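Local coordinates for nucleoporin NUP82 (Saccharomyces cerevisiae, PDB 3PBP), which helps build the nuclear pore complex as a structural nucleoporin and interacts with NUP116 through its N-terminal domain, the part described here, at residues F187-L192 with T304-N309; L192-L197 with F206-F211; Y374-N379 with A418-I423. The protein carries 1 engineered substitution. One frame throughout, in Å; residues are numbered along the deposited sequence.

Contact 1 (F187-L192 with T304-N309)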
ATOM      1  N   PHE A 187      -5.360  -3.607  -2.182  1.00 51.35           N
ATOM      2  CA  PHE A 187      -4.860  -4.946  -2.411  1.00 50.27           C
ATOM      3  C   PHE A 187      -4.955  -5.326  -3.884  1.00 49.22           C
ATOM      4  O   PHE A 187      -5.898  -4.966  -4.584  1.00 48.26           O
ATOM      5  CB  PHE A 187      -5.659  -5.956  -1.595  1.00 49.03           C
ATOM      6  CG  PHE A 187      -5.118  -6.197  -0.221  1.00 49.79           C
ATOM      7  CD1 PHE A 187      -4.066  -7.086  -0.014  1.00 48.41           C
ATOM      8  CD2 PHE A 187      -5.666  -5.536   0.882  1.00 50.77           C
ATOM      9  CE1 PHE A 187      -3.554  -7.318   1.285  1.00 49.30           C
ATOM     10  CE2 PHE A 187      -5.157  -5.763   2.182  1.00 51.32           C
ATOM     11  CZ  PHE A 187      -4.099  -6.657   2.380  1.00 47.48           C
ATOM     12  N   SER A 188      -3.952  -6.052  -4.343  1.00 49.24           N
ATOM     13  CA  SER A 188      -3.940  -6.538  -5.697  1.00 51.88           C
ATOM     14  C   SER A 188      -4.974  -7.653  -5.725  1.00 53.99           C
ATOM     15  O   SER A 188      -5.281  -8.238  -4.690  1.00 55.99           O
ATOM     16  CB  SER A 188      -2.576  -7.114  -6.032  1.00 51.61           C
ATOM     17  OG  SER A 188      -2.645  -7.812  -7.256  1.00 52.33           O
ATOM     18  N   LYS A 189      -5.509  -7.966  -6.895  1.00 54.38           N
ATOM     19  CA  LYS A 189      -6.505  -9.016  -6.968  1.00 54.24           C
ATOM     20  C   LYS A 189      -5.852 -10.394  -6.868  1.00 54.78           C
ATOM     21  O   LYS A 189      -6.529 -11.422  -6.918  1.00 54.78           O
ATOM     22  CB  LYS A 189      -7.331  -8.870  -8.255  1.00 53.69           C
ATOM     23  CG  LYS A 189      -8.247  -7.631  -8.265  1.00 51.49           C
ATOM     24  CD  LYS A 189      -9.315  -7.698  -7.182  1.00 51.87           C
ATOM     25  CE  LYS A 189     -10.101  -6.393  -7.002  1.00 51.06           C
ATOM     26  NZ  LYS A 189      -9.404  -5.378  -6.128  1.00 54.21           N
ATOM     27  N   ASP A 190      -4.531 -10.410  -6.716  1.00 55.33           N
ATOM     28  CA  ASP A 190      -3.793 -11.666  -6.563  1.00 55.49           C
ATOM     29  C   ASP A 190      -4.008 -12.122  -5.109  1.00 55.65           C
ATOM     30  O   ASP A 190      -3.934 -13.312  -4.791  1.00 57.29           O
ATOM     31  CB  ASP A 190      -2.292 -11.452  -6.839  1.00 55.77           C
ATOM     32  CG  ASP A 190      -1.549 -10.769  -5.662  1.00 59.97           C
ATOM     33  OD1 ASP A 190      -2.138  -9.877  -5.000  1.00 61.48           O
ATOM     34  OD2 ASP A 190      -0.362 -11.111  -5.405  1.00 59.35           O
ATOM     35  N   GLY A 191      -4.274 -11.158  -4.231  1.00 53.64           N
ATOM     36  CA  GLY A 191      -4.516 -11.466  -2.835  1.00 52.68           C
ATOM     37  C   GLY A 191      -3.282 -11.478  -1.952  1.00 52.64           C
ATOM     38  O   GLY A 191      -3.408 -11.390  -0.721  1.00 52.13           O
ATOM     39  N   LEU A 192      -2.099 -11.569  -2.565  1.00 50.15           N
ATOM     40  CA  LEU A 192      -0.839 -11.615  -1.821  1.00 48.74           C
ATOM     41  C   LEU A 192      -0.038 -10.308  -1.848  1.00 48.78           C
ATOM     42  O   LEU A 192       1.001 -10.196  -1.189  1.00 47.50           O
ATOM     43  CB  LEU A 192       0.032 -12.738  -2.381  1.00 46.69           C
ATOM     44  CG  LEU A 192      -0.690 -14.073  -2.590  1.00 47.42           C
ATOM     45  CD1 LEU A 192       0.174 -15.008  -3.415  1.00 42.35           C
ATOM     46  CD2 LEU A 192      -1.038 -14.693  -1.228  1.00 46.09           C
ATOM     47  N   THR A 304      -7.888  -1.142  -7.614  1.00 53.68           N
ATOM     48  CA  THR A 304      -7.534  -2.306  -8.391  1.00 53.83           C
ATOM     49  C   THR A 304      -8.804  -2.852  -9.013  1.00 54.30           C
ATOM     50  O   THR A 304      -9.793  -3.060  -8.327  1.00 53.50           O
ATOM     51  CB  THR A 304      -6.845  -3.340  -7.491  1.00 53.61           C
ATOM     52  OG1 THR A 304      -5.441  -3.065  -7.454  1.00 50.21           O
ATOM     53  CG2 THR A 304      -7.059  -4.718  -8.008  1.00 54.79           C
ATOM     54  N   ILE A 305      -8.775  -3.056 -10.327  1.00 55.86           N
ATOM     55  CA  ILE A 305      -9.940  -3.554 -11.042  1.00 56.99           C
ATOM     56  C   ILE A 305      -9.656  -4.846 -11.772  1.00 58.71           C
ATOM     57  O   ILE A 305      -8.728  -4.945 -12.577  1.00 59.70           O
ATOM     58  CB  ILE A 305     -10.458  -2.544 -12.084  1.00 56.66           C
ATOM     59  CG1 ILE A 305     -10.768  -1.211 -11.407  1.00 56.74           C
ATOM     60  CG2 ILE A 305     -11.699  -3.096 -12.768  1.00 55.81           C
ATOM     61  CD1 ILE A 305      -9.526  -0.385 -11.100  1.00 58.04           C
ATOM     62  N   LEU A 306     -10.497  -5.832 -11.505  1.00 59.81           N
ATOM     63  CA  LEU A 306     -10.361  -7.134 -12.110  1.00 59.44           C
ATOM     64  C   LEU A 306     -10.823  -7.118 -13.574  1.00 60.47           C
ATOM     65  O   LEU A 306     -11.871  -6.574 -13.905  1.00 59.66           O
ATOM     66  CB  LEU A 306     -11.159  -8.131 -11.273  1.00 58.39           C
ATOM     67  CG  LEU A 306     -10.769  -9.594 -11.404  1.00 57.40           C
ATOM     68  CD1 LEU A 306      -9.292  -9.770 -11.143  1.00 56.29           C
ATOM     69  CD2 LEU A 306     -11.575 -10.392 -10.422  1.00 57.55           C
ATOM     70  N   ILE A 307     -10.018  -7.719 -14.441  1.00 63.25           N
ATOM     71  CA  ILE A 307     -10.279  -7.793 -15.877  1.00 66.28           C
ATOM     72  C   ILE A 307     -10.898  -9.127 -16.328  1.00 68.85           C
ATOM     73  O   ILE A 307     -11.714  -9.164 -17.245  1.00 68.02           O
ATOM     74  CB  ILE A 307      -8.973  -7.560 -16.641  1.00 66.68           C
ATOM     75  CG1 ILE A 307      -8.820  -6.084 -16.944  1.00 67.84           C
ATOM     76  CG2 ILE A 307      -8.920  -8.372 -17.904  1.00 67.78           C
ATOM     77  CD1 ILE A 307      -7.515  -5.812 -17.659  1.00 71.00           C
ATOM     78  N   ASP A 308     -10.493 -10.223 -15.696  1.00 71.67           N
ATOM     79  CA  ASP A 308     -11.038 -11.529 -16.034  1.00 74.83           C
ATOM     80  C   ASP A 308     -11.152 -12.396 -14.785  1.00 76.86           C
ATOM     81  O   ASP A 308     -11.330 -11.873 -13.688  1.00 78.33           O
ATOM     82  CB  ASP A 308     -10.162 -12.224 -17.071  1.00 75.75           C
ATOM     83  CG  ASP A 308      -8.757 -12.479 -16.576  1.00 76.61           C
ATOM     84  OD1 ASP A 308      -8.547 -12.518 -15.344  1.00 77.98           O
ATOM     85  OD2 ASP A 308      -7.862 -12.657 -17.426  1.00 77.27           O
ATOM     86  N   ASN A 309     -11.046 -13.712 -14.953  1.00 78.92           N
ATOM     87  CA  ASN A 309     -11.147 -14.645 -13.829  1.00 81.20           C
ATOM     88  C   ASN A 309      -9.836 -15.324 -13.503  1.00 81.56           C
ATOM     89  O   ASN A 309      -9.829 -16.389 -12.882  1.00 82.62           O
ATOM     90  CB  ASN A 309     -12.181 -15.721 -14.129  1.00 83.30           C
ATOM     91  CG  ASN A 309     -13.568 -15.150 -14.294  1.00 87.06           C
ATOM     92  OD1 ASN A 309     -14.136 -14.579 -13.350  1.00 87.95           O
ATOM     93  ND2 ASN A 309     -14.126 -15.287 -15.500  1.00 87.50           N
TER

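Contact 2 (L192-L197 with F206-F211)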
ATOM      1  N   LEU A 192      -2.099 -11.569  -2.565  1.00 50.15           N
ATOM      2  CA  LEU A 192      -0.839 -11.615  -1.821  1.00 48.74           C
ATOM      3  C   LEU A 192      -0.038 -10.308  -1.848  1.00 48.78           C
ATOM      4  O   LEU A 192       1.001 -10.196  -1.189  1.00 47.50           O
ATOM      5  CB  LEU A 192       0.032 -12.738  -2.381  1.00 46.69           C
ATOM      6  CG  LEU A 192      -0.690 -14.073  -2.590  1.00 47.42           C
ATOM      7  CD1 LEU A 192       0.174 -15.008  -3.415  1.00 42.35           C
ATOM      8  CD2 LEU A 192      -1.038 -14.693  -1.228  1.00 46.09           C
ATOM      9  N   THR A 193      -0.525  -9.318  -2.593  1.00 48.22           N
ATOM     10  CA  THR A 193       0.194  -8.056  -2.732  1.00 47.86           C
ATOM     11  C   THR A 193      -0.559  -6.837  -2.248  1.00 47.20           C
ATOM     12  O   THR A 193      -1.748  -6.702  -2.500  1.00 48.62           O
ATOM     13  CB  THR A 193       0.564  -7.821  -4.208  1.00 48.21           C
ATOM     14  OG1 THR A 193       1.412  -8.882  -4.667  1.00 50.13           O
ATOM     15  CG2 THR A 193       1.283  -6.500  -4.372  1.00 48.67           C
ATOM     16  N   LEU A 194       0.140  -5.937  -1.569  1.00 45.88           N
ATOM     17  CA  LEU A 194      -0.483  -4.712  -1.090  1.00 46.24           C
ATOM     18  C   LEU A 194       0.196  -3.508  -1.752  1.00 47.32           C
ATOM     19  O   LEU A 194       1.385  -3.265  -1.548  1.00 46.81           O
ATOM     20  CB  LEU A 194      -0.372  -4.615   0.436  1.00 44.26           C
ATOM     21  CG  LEU A 194      -0.952  -3.355   1.066  1.00 44.69           C
ATOM     22  CD1 LEU A 194      -2.457  -3.277   0.790  1.00 42.05           C
ATOM     23  CD2 LEU A 194      -0.670  -3.360   2.569  1.00 45.47           C
ATOM     24  N   TYR A 195      -0.561  -2.775  -2.564  1.00 48.71           N
ATOM     25  CA  TYR A 195      -0.045  -1.593  -3.249  1.00 51.76           C
ATOM     26  C   TYR A 195      -0.245  -0.355  -2.375  1.00 52.41           C
ATOM     27  O   TYR A 195      -1.305  -0.183  -1.783  1.00 54.23           O
ATOM     28  CB  TYR A 195      -0.783  -1.369  -4.576  1.00 51.90           C
ATOM     29  CG  TYR A 195      -0.451  -2.328  -5.689  1.00 51.15           C
ATOM     30  CD1 TYR A 195       0.792  -2.318  -6.296  1.00 51.06           C
ATOM     31  CD2 TYR A 195      -1.415  -3.205  -6.174  1.00 54.01           C
ATOM     32  CE1 TYR A 195       1.073  -3.154  -7.369  1.00 53.80           C
ATOM     33  CE2 TYR A 195      -1.152  -4.046  -7.244  1.00 55.05           C
ATOM     34  CZ  TYR A 195       0.097  -4.014  -7.839  1.00 56.54           C
ATOM     35  OH  TYR A 195       0.358  -4.827  -8.915  1.00 58.11           O
ATOM     36  N   CYS A 196       0.764   0.504  -2.311  1.00 53.66           N
ATOM     37  CA  CYS A 196       0.690   1.733  -1.522  1.00 55.97           C
ATOM     38  C   CYS A 196       0.933   2.919  -2.417  1.00 55.01           C
ATOM     39  O   CYS A 196       1.884   2.920  -3.189  1.00 56.08           O
ATOM     40  CB  CYS A 196       1.760   1.747  -0.434  1.00 58.04           C
ATOM     41  SG  CYS A 196       1.639   0.349   0.691  1.00 67.29           S
ATOM     42  N   LEU A 197       0.077   3.923  -2.315  1.00 54.82           N
ATOM     43  CA  LEU A 197       0.228   5.146  -3.096  1.00 54.73           C
ATOM     44  C   LEU A 197       0.743   6.233  -2.147  1.00 55.97           C
ATOM     45  O   LEU A 197       0.032   6.643  -1.233  1.00 55.43           O
ATOM     46  CB  LEU A 197      -1.113   5.576  -3.674  1.00 53.29           C
ATOM     47  CG  LEU A 197      -1.074   6.840  -4.534  1.00 53.60           C
ATOM     48  CD1 LEU A 197      -0.393   6.531  -5.854  1.00 52.91           C
ATOM     49  CD2 LEU A 197      -2.481   7.346  -4.780  1.00 53.15           C
ATOM     50  N   PHE A 206       4.288   1.774  -4.275  1.00 50.41           N
ATOM     51  CA  PHE A 206       5.192   0.836  -3.642  1.00 49.66           C
ATOM     52  C   PHE A 206       4.364  -0.412  -3.427  1.00 50.35           C
ATOM     53  O   PHE A 206       3.144  -0.406  -3.660  1.00 49.69           O
ATOM     54  CB  PHE A 206       5.714   1.383  -2.308  1.00 48.40           C
ATOM     55  CG  PHE A 206       6.638   2.564  -2.460  1.00 46.07           C
ATOM     56  CD1 PHE A 206       6.142   3.822  -2.818  1.00 45.56           C
ATOM     57  CD2 PHE A 206       8.005   2.408  -2.306  1.00 44.78           C
ATOM     58  CE1 PHE A 206       7.003   4.904  -3.024  1.00 43.38           C
ATOM     59  CE2 PHE A 206       8.873   3.486  -2.511  1.00 44.18           C
ATOM     60  CZ  PHE A 206       8.368   4.734  -2.873  1.00 42.97           C
ATOM     61  N   ALA A 207       5.007  -1.492  -3.000  1.00 49.95           N
ATOM     62  CA  ALA A 207       4.254  -2.709  -2.791  1.00 49.65           C
ATOM     63  C   ALA A 207       4.896  -3.667  -1.822  1.00 49.39           C
ATOM     64  O   ALA A 207       6.113  -3.781  -1.752  1.00 51.38           O
ATOM     65  CB  ALA A 207       4.020  -3.400  -4.119  1.00 49.40           C
ATOM     66  N   PHE A 208       4.044  -4.338  -1.058  1.00 48.48           N
ATOM     67  CA  PHE A 208       4.454  -5.347  -0.097  1.00 46.68           C
ATOM     68  C   PHE A 208       4.091  -6.696  -0.734  1.00 46.67           C
ATOM     69  O   PHE A 208       2.919  -6.990  -0.976  1.00 45.97           O
ATOM     70  CB  PHE A 208       3.680  -5.170   1.204  1.00 45.46           C
ATOM     71  CG  PHE A 208       4.122  -4.010   2.016  1.00 43.31           C
ATOM     72  CD1 PHE A 208       5.250  -4.106   2.831  1.00 44.31           C
ATOM     73  CD2 PHE A 208       3.405  -2.823   1.990  1.00 42.99           C
ATOM     74  CE1 PHE A 208       5.655  -3.025   3.616  1.00 44.44           C
ATOM     75  CE2 PHE A 208       3.793  -1.733   2.765  1.00 41.68           C
ATOM     76  CZ  PHE A 208       4.924  -1.834   3.585  1.00 43.71           C
ATOM     77  N   TYR A 209       5.100  -7.500  -1.032  1.00 47.61           N
ATOM     78  CA  TYR A 209       4.877  -8.805  -1.634  1.00 48.29           C
ATOM     79  C   TYR A 209       5.859  -9.768  -0.983  1.00 48.98           C
ATOM     80  O   TYR A 209       7.066  -9.665  -1.198  1.00 50.96           O
ATOM     81  CB  TYR A 209       5.118  -8.744  -3.148  1.00 47.27           C
ATOM     82  CG  TYR A 209       4.789 -10.041  -3.863  1.00 48.11           C
ATOM     83  CD1 TYR A 209       3.609 -10.727  -3.577  1.00 48.72           C
ATOM     84  CD2 TYR A 209       5.653 -10.588  -4.822  1.00 47.60           C
ATOM     85  CE1 TYR A 209       3.294 -11.925  -4.222  1.00 47.86           C
ATOM     86  CE2 TYR A 209       5.345 -11.784  -5.474  1.00 46.31           C
ATOM     87  CZ  TYR A 209       4.164 -12.449  -5.169  1.00 47.34           C
ATOM     88  OH  TYR A 209       3.834 -13.633  -5.807  1.00 47.25           O
ATOM     89  N   PRO A 210       5.357 -10.730  -0.183  1.00 48.38           N
ATOM     90  CA  PRO A 210       3.950 -10.987   0.143  1.00 47.90           C
ATOM     91  C   PRO A 210       3.430 -10.181   1.343  1.00 48.16           C
ATOM     92  O   PRO A 210       4.199  -9.784   2.208  1.00 48.69           O
ATOM     93  CB  PRO A 210       3.976 -12.464   0.461  1.00 47.21           C
ATOM     94  CG  PRO A 210       5.232 -12.523   1.341  1.00 45.98           C
ATOM     95  CD  PRO A 210       6.231 -11.669   0.558  1.00 47.02           C
ATOM     96  N   PHE A 211       2.122  -9.949   1.396  1.00 48.20           N
ATOM     97  CA  PHE A 211       1.518  -9.247   2.532  1.00 48.73           C
ATOM     98  C   PHE A 211       0.481 -10.249   3.028  1.00 49.80           C
ATOM     99  O   PHE A 211      -0.695 -10.177   2.675  1.00 50.87           O
ATOM    100  CB  PHE A 211       0.826  -7.966   2.092  1.00 45.15           C
ATOM    101  CG  PHE A 211       0.462  -7.064   3.228  1.00 42.29           C
ATOM    102  CD1 PHE A 211       1.387  -6.156   3.731  1.00 41.38           C
ATOM    103  CD2 PHE A 211      -0.806  -7.101   3.782  1.00 40.18           C
ATOM    104  CE1 PHE A 211       1.047  -5.300   4.762  1.00 39.75           C
ATOM    105  CE2 PHE A 211      -1.153  -6.251   4.813  1.00 38.16           C
ATOM    106  CZ  PHE A 211      -0.226  -5.349   5.303  1.00 39.41           C
TER

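Contact 3 (Y374-N379 with A418-I423)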
ATOM      1  N   TYR A 374     -16.084   2.992 -10.421  1.00 66.09           N
ATOM      2  CA  TYR A 374     -16.930   4.128 -10.092  1.00 67.51           C
ATOM      3  C   TYR A 374     -16.041   5.247  -9.555  1.00 68.57           C
ATOM      4  O   TYR A 374     -15.191   5.022  -8.686  1.00 67.73           O
ATOM      5  CB  TYR A 374     -17.982   3.733  -9.049  1.00 67.91           C
ATOM      6  CG  TYR A 374     -19.105   2.892  -9.624  1.00 69.54           C
ATOM      7  CD1 TYR A 374     -19.967   3.414 -10.587  1.00 69.94           C
ATOM      8  CD2 TYR A 374     -19.268   1.559  -9.252  1.00 70.49           C
ATOM      9  CE1 TYR A 374     -20.957   2.628 -11.173  1.00 70.74           C
ATOM     10  CE2 TYR A 374     -20.255   0.760  -9.833  1.00 71.26           C
ATOM     11  CZ  TYR A 374     -21.093   1.299 -10.796  1.00 72.03           C
ATOM     12  OH  TYR A 374     -22.041   0.501 -11.405  1.00 72.10           O
ATOM     13  N   VAL A 375     -16.214   6.446 -10.098  1.00 69.63           N
ATOM     14  CA  VAL A 375     -15.425   7.583  -9.654  1.00 70.80           C
ATOM     15  C   VAL A 375     -16.349   8.616  -9.066  1.00 72.21           C
ATOM     16  O   VAL A 375     -17.202   9.157  -9.752  1.00 72.02           O
ATOM     17  CB  VAL A 375     -14.669   8.249 -10.801  1.00 70.46           C
ATOM     18  CG1 VAL A 375     -13.774   9.349 -10.241  1.00 71.38           C
ATOM     19  CG2 VAL A 375     -13.858   7.220 -11.571  1.00 69.84           C
ATOM     20  N   ILE A 376     -16.186   8.887  -7.785  1.00 75.47           N
ATOM     21  CA  ILE A 376     -17.022   9.872  -7.135  1.00 78.67           C
ATOM     22  C   ILE A 376     -16.356  11.236  -7.169  1.00 81.38           C
ATOM     23  O   ILE A 376     -15.393  11.493  -6.442  1.00 81.33           O
ATOM     24  CB  ILE A 376     -17.310   9.471  -5.678  1.00 78.51           C
ATOM     25  CG1 ILE A 376     -18.191   8.220  -5.668  1.00 78.77           C
ATOM     26  CG2 ILE A 376     -17.972  10.625  -4.931  1.00 78.06           C
ATOM     27  CD1 ILE A 376     -18.629   7.781  -4.297  1.00 79.63           C
ATOM     28  N   SER A 377     -16.868  12.099  -8.041  1.00 84.90           N
ATOM     29  CA  SER A 377     -16.353  13.455  -8.174  1.00 88.39           C
ATOM     30  C   SER A 377     -17.064  14.332  -7.130  1.00 90.83           C
ATOM     31  O   SER A 377     -17.407  13.849  -6.045  1.00 91.67           O
ATOM     32  CB  SER A 377     -16.604  13.977  -9.593  1.00 87.94           C
ATOM     33  OG  SER A 377     -16.037  13.104 -10.559  1.00 87.66           O
ATOM     34  N   ASP A 378     -17.316  15.599  -7.439  1.00 92.53           N
ATOM     35  CA  ASP A 378     -17.954  16.451  -6.442  1.00 93.35           C
ATOM     36  C   ASP A 378     -19.464  16.327  -6.326  1.00 92.74           C
ATOM     37  O   ASP A 378     -20.014  16.424  -5.229  1.00 92.28           O
ATOM     38  CB  ASP A 378     -17.590  17.914  -6.671  1.00 95.41           C
ATOM     39  CG  ASP A 378     -17.308  18.635  -5.372  1.00 97.37           C
ATOM     40  OD1 ASP A 378     -17.881  18.216  -4.335  1.00 97.88           O
ATOM     41  OD2 ASP A 378     -16.521  19.611  -5.391  1.00 98.57           O
ATOM     42  N   ASN A 379     -20.140  16.125  -7.448  1.00 92.36           N
ATOM     43  CA  ASN A 379     -21.589  15.999  -7.417  1.00 91.65           C
ATOM     44  C   ASN A 379     -22.054  14.912  -8.358  1.00 90.71           C
ATOM     45  O   ASN A 379     -23.255  14.731  -8.566  1.00 91.45           O
ATOM     46  CB  ASN A 379     -22.242  17.322  -7.799  1.00 92.29           C
ATOM     47  CG  ASN A 379     -21.833  18.443  -6.881  1.00 92.88           C
ATOM     48  OD1 ASN A 379     -22.008  18.358  -5.661  1.00 92.18           O
ATOM     49  ND2 ASN A 379     -21.277  19.505  -7.457  1.00 93.74           N
ATOM     50  N   ALA A 418     -25.112   9.143 -11.616  1.00 83.09           N
ATOM     51  CA  ALA A 418     -26.095   9.922 -10.890  1.00 83.15           C
ATOM     52  C   ALA A 418     -25.492  11.158 -10.266  1.00 83.65           C
ATOM     53  O   ALA A 418     -24.276  11.284 -10.165  1.00 83.51           O
ATOM     54  CB  ALA A 418     -26.728   9.068  -9.812  1.00 82.52           C
ATOM     55  N   THR A 419     -26.360  12.072  -9.849  1.00 84.83           N
ATOM     56  CA  THR A 419     -25.924  13.304  -9.217  1.00 86.04           C
ATOM     57  C   THR A 419     -26.040  13.119  -7.722  1.00 87.13           C
ATOM     58  O   THR A 419     -27.089  12.726  -7.220  1.00 87.20           O
ATOM     59  CB  THR A 419     -26.798  14.501  -9.641  1.00 86.10           C
ATOM     60  OG1 THR A 419     -26.652  14.724 -11.052  1.00 85.41           O
ATOM     61  CG2 THR A 419     -26.390  15.756  -8.871  1.00 84.97           C
ATOM     62  N   ILE A 420     -24.951  13.391  -7.018  1.00 88.84           N
ATOM     63  CA  ILE A 420     -24.918  13.246  -5.571  1.00 91.37           C
ATOM     64  C   ILE A 420     -24.650  14.582  -4.910  1.00 93.22           C
ATOM     65  O   ILE A 420     -24.475  15.598  -5.582  1.00 93.52           O
ATOM     66  CB  ILE A 420     -23.806  12.288  -5.127  1.00 90.91           C
ATOM     67  CG1 ILE A 420     -22.459  12.820  -5.620  1.00 90.70           C
ATOM     68  CG2 ILE A 420     -24.078  10.899  -5.656  1.00 90.00           C
ATOM     69  CD1 ILE A 420     -21.260  12.126  -5.036  1.00 90.98           C
ATOM     70  N   GLU A 421     -24.602  14.563  -3.583  1.00 95.06           N
ATOM     71  CA  GLU A 421     -24.351  15.761  -2.809  1.00 97.61           C
ATOM     72  C   GLU A 421     -23.380  15.441  -1.696  1.00 98.59           C
ATOM     73  O   GLU A 421     -22.577  16.277  -1.293  1.00 99.95           O
ATOM     74  CB  GLU A 421     -25.658  16.291  -2.218  1.00 99.06           C
ATOM     75  CG  GLU A 421     -26.228  17.480  -2.970  1.00102.19           C
ATOM     76  CD  GLU A 421     -27.661  17.791  -2.574  1.00103.78           C
ATOM     77  OE1 GLU A 421     -27.928  17.947  -1.363  1.00104.04           O
ATOM     78  OE2 GLU A 421     -28.520  17.879  -3.481  1.00105.21           O
ATOM     79  N   ARG A 422     -23.463  14.216  -1.200  1.00 99.46           N
ATOM     80  CA  ARG A 422     -22.601  13.759  -0.117  1.00100.04           C
ATOM     81  C   ARG A 422     -22.052  12.414  -0.585  1.00 99.54           C
ATOM     82  O   ARG A 422     -22.842  11.492  -0.808  1.00100.21           O
ATOM     83  CB  ARG A 422     -23.436  13.552   1.152  1.00101.12           C
ATOM     84  CG  ARG A 422     -24.410  14.682   1.467  1.00102.69           C
ATOM     85  CD  ARG A 422     -23.735  15.738   2.304  1.00104.04           C
ATOM     86  NE  ARG A 422     -23.114  15.141   3.483  1.00104.89           N
ATOM     87  CZ  ARG A 422     -22.497  15.831   4.435  1.00105.78           C
ATOM     88  NH1 ARG A 422     -22.415  17.155   4.357  1.00106.06           N
ATOM     89  NH2 ARG A 422     -21.953  15.194   5.466  1.00105.85           N
ATOM     90  N   ILE A 423     -20.729  12.297  -0.746  1.00 97.66           N
ATOM     91  CA  ILE A 423     -20.124  11.032  -1.191  1.00 95.85           C
ATOM     92  C   ILE A 423     -20.955   9.854  -0.690  1.00 93.83           C
ATOM     93  O   ILE A 423     -20.794   9.400   0.447  1.00 93.56           O
ATOM     94  CB  ILE A 423     -18.701  10.861  -0.656  1.00 96.73           C
ATOM     95  CG1 ILE A 423     -17.820  12.022  -1.127  1.00 97.79           C
ATOM     96  CG2 ILE A 423     -18.136   9.522  -1.126  1.00 96.43           C
ATOM     97  CD1 ILE A 423     -16.388  11.951  -0.595  1.00 98.89           C
TER

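Contact 1 (F187-L192 with T304-N309)
Lys-189 meets Thr-304 and Leu-306 with the whole length of its side chain. Its chi1 (-69°) sets CG anti to the carbonyl carbon, 3.7 Å from Leu-306 CD1, which also touches CB. The chain then bends at chi2 and again at chi4, and this last bend (-83°) brings NZ back to Thr-304 O for a 3.2 Å hydrogen bond. The donor sits above the carbonyl plane, 56° out of it. Thr-304 runs past the lysine in the opposite direction, its CG2 beside the methylenes and its CB 3.5 Å from Phe-187 O. An alanine in place of Lys-189 would probably leave Thr-304 O without this donor and open a gap beside Thr-304 CG2, although CB would still meet Leu-306. Lys-189 is the second residue of a type I turn, closed by Gly-191 N to Ser-188 O (3.1 Å), and Ser-188 OG accepts from Asp-190 N (3.3 Å) in an ST turn. The backbone N-H of Lys-189 donates to Glu-313 OE1. The contact thus joins the loop between strands 182-187 and 194-198 to the end of strand 299-306, with strand 313-319 alongside supplying Glu-313, which Thr-304 also touches.

Contact 2 (L192-L197 with F206-F211)
Leu-194 sets its CD2 over the face of the Phe-211 ring at the end of the beta hairpin of strands 194-198 and 204-208. Leu-194 CG is anti to the backbone N (chi1 178°), and CD2 lies over the ring centre, 3.4 Å from the centroid and 14° off the ring normal, a CH-pi contact. Phe-211 CG is likewise anti to its own backbone N, and its CB and CG pack against Leu-194 CB. On the same side of the hairpin, Cys-196 SG comes to the edge of the Phe-208 ring, 3.6 Å from CE2; at 78° off the normal this is an edge-on sulfur-aromatic contact. The other side carries Tyr-195, whose CD1 is 4.0 Å from Ala-207 CB. Thr-193 OG1 lies beside the Tyr-209 ring, but its hydrogen bond is to Asp-190 OD2. Leu-194 with Phe-208 and Cys-196 with Phe-206 are antiparallel hydrogen-bonded pairs, the Phe-208 N to Leu-194 O bond measuring 2.9 Å. Beyond them Pro-210, after a cis peptide bond, has no N-H to give, and Leu-192 O takes Phe-211 N instead at 2.8 Å. Strand 194-198 is the middle of its three-stranded sheet: strand 182-187 flanks it across from 204-208, strand 151-155 packs on the Cys-196 and Phe-208 side through Ile-151, and strand 299-306 meets Tyr-195 through Ile-302.

Contact 3 (Y374-N379 with A418-I423)
The four-stranded antiparallel sheet made by strands 362-364, 372-376, 380-385 and 413-419 is one of the blades of the beta-propeller that forms this domain, and the contact lies where its strands give way to turns. Residues 377-379 link strand 372-376 to 380-385, while 420-423 leave strand 413-419 on the way to 425-431. Strand 380-385 lies between the other two in the sheet, so the two segments meet at its start rather than along paired strands. The CA atoms come nearest at Asn-379 and Ile-420, 4.7 Å apart. The side-chain part is a cluster of three isoleucines. Ile-376 turns its CB toward the other segment and divides its branches: CG2 meets Ile-420 CD1 at 3.6 Å, and CD1 meets Ile-423 CG2 at 3.7 Å. Ile-376 and Ile-420 cross at about a right angle. In Ile-420, CG1 stands between the backbone N and the carbonyl carbon (chi1 59°), and the extended chi2 (169°) carries CD1 on to Ile-376. Ile-381 of strand 380-385 packs against Ile-420 as well, while Ile-364 of strand 362-364 touches Ile-376. The one hydrogen bond across the segments runs from Ile-420 N to Asn-379 O at 2.7 Å, with the donor 52° out of the carbonyl plane and Thr-419 CG2 3.3 Å from the same oxygen.

In the fold
Contacts 1 and 2 form a continuous unit: they share Leu-192, their centres are 12 Å apart, and contact 2 is nested inside the chain loop that contact 1 closes. Ser-188 N approaches Thr-193 O at 2.9 Å, a probable hydrogen bond, and Phe-187 CZ packs 3.6 Å from Phe-211 CD2, tying the turn of contact 1 to the hairpin of contact 2. Contact 3 comes later in the chain and stands apart, its centre about 25 Å from that of contact 1 and about 29 Å from that of contact 2, with nearest atoms about 7 and 13 Å away. All three fall within the region that interacts with NUP116, apart from the 418-423 half of contact 3.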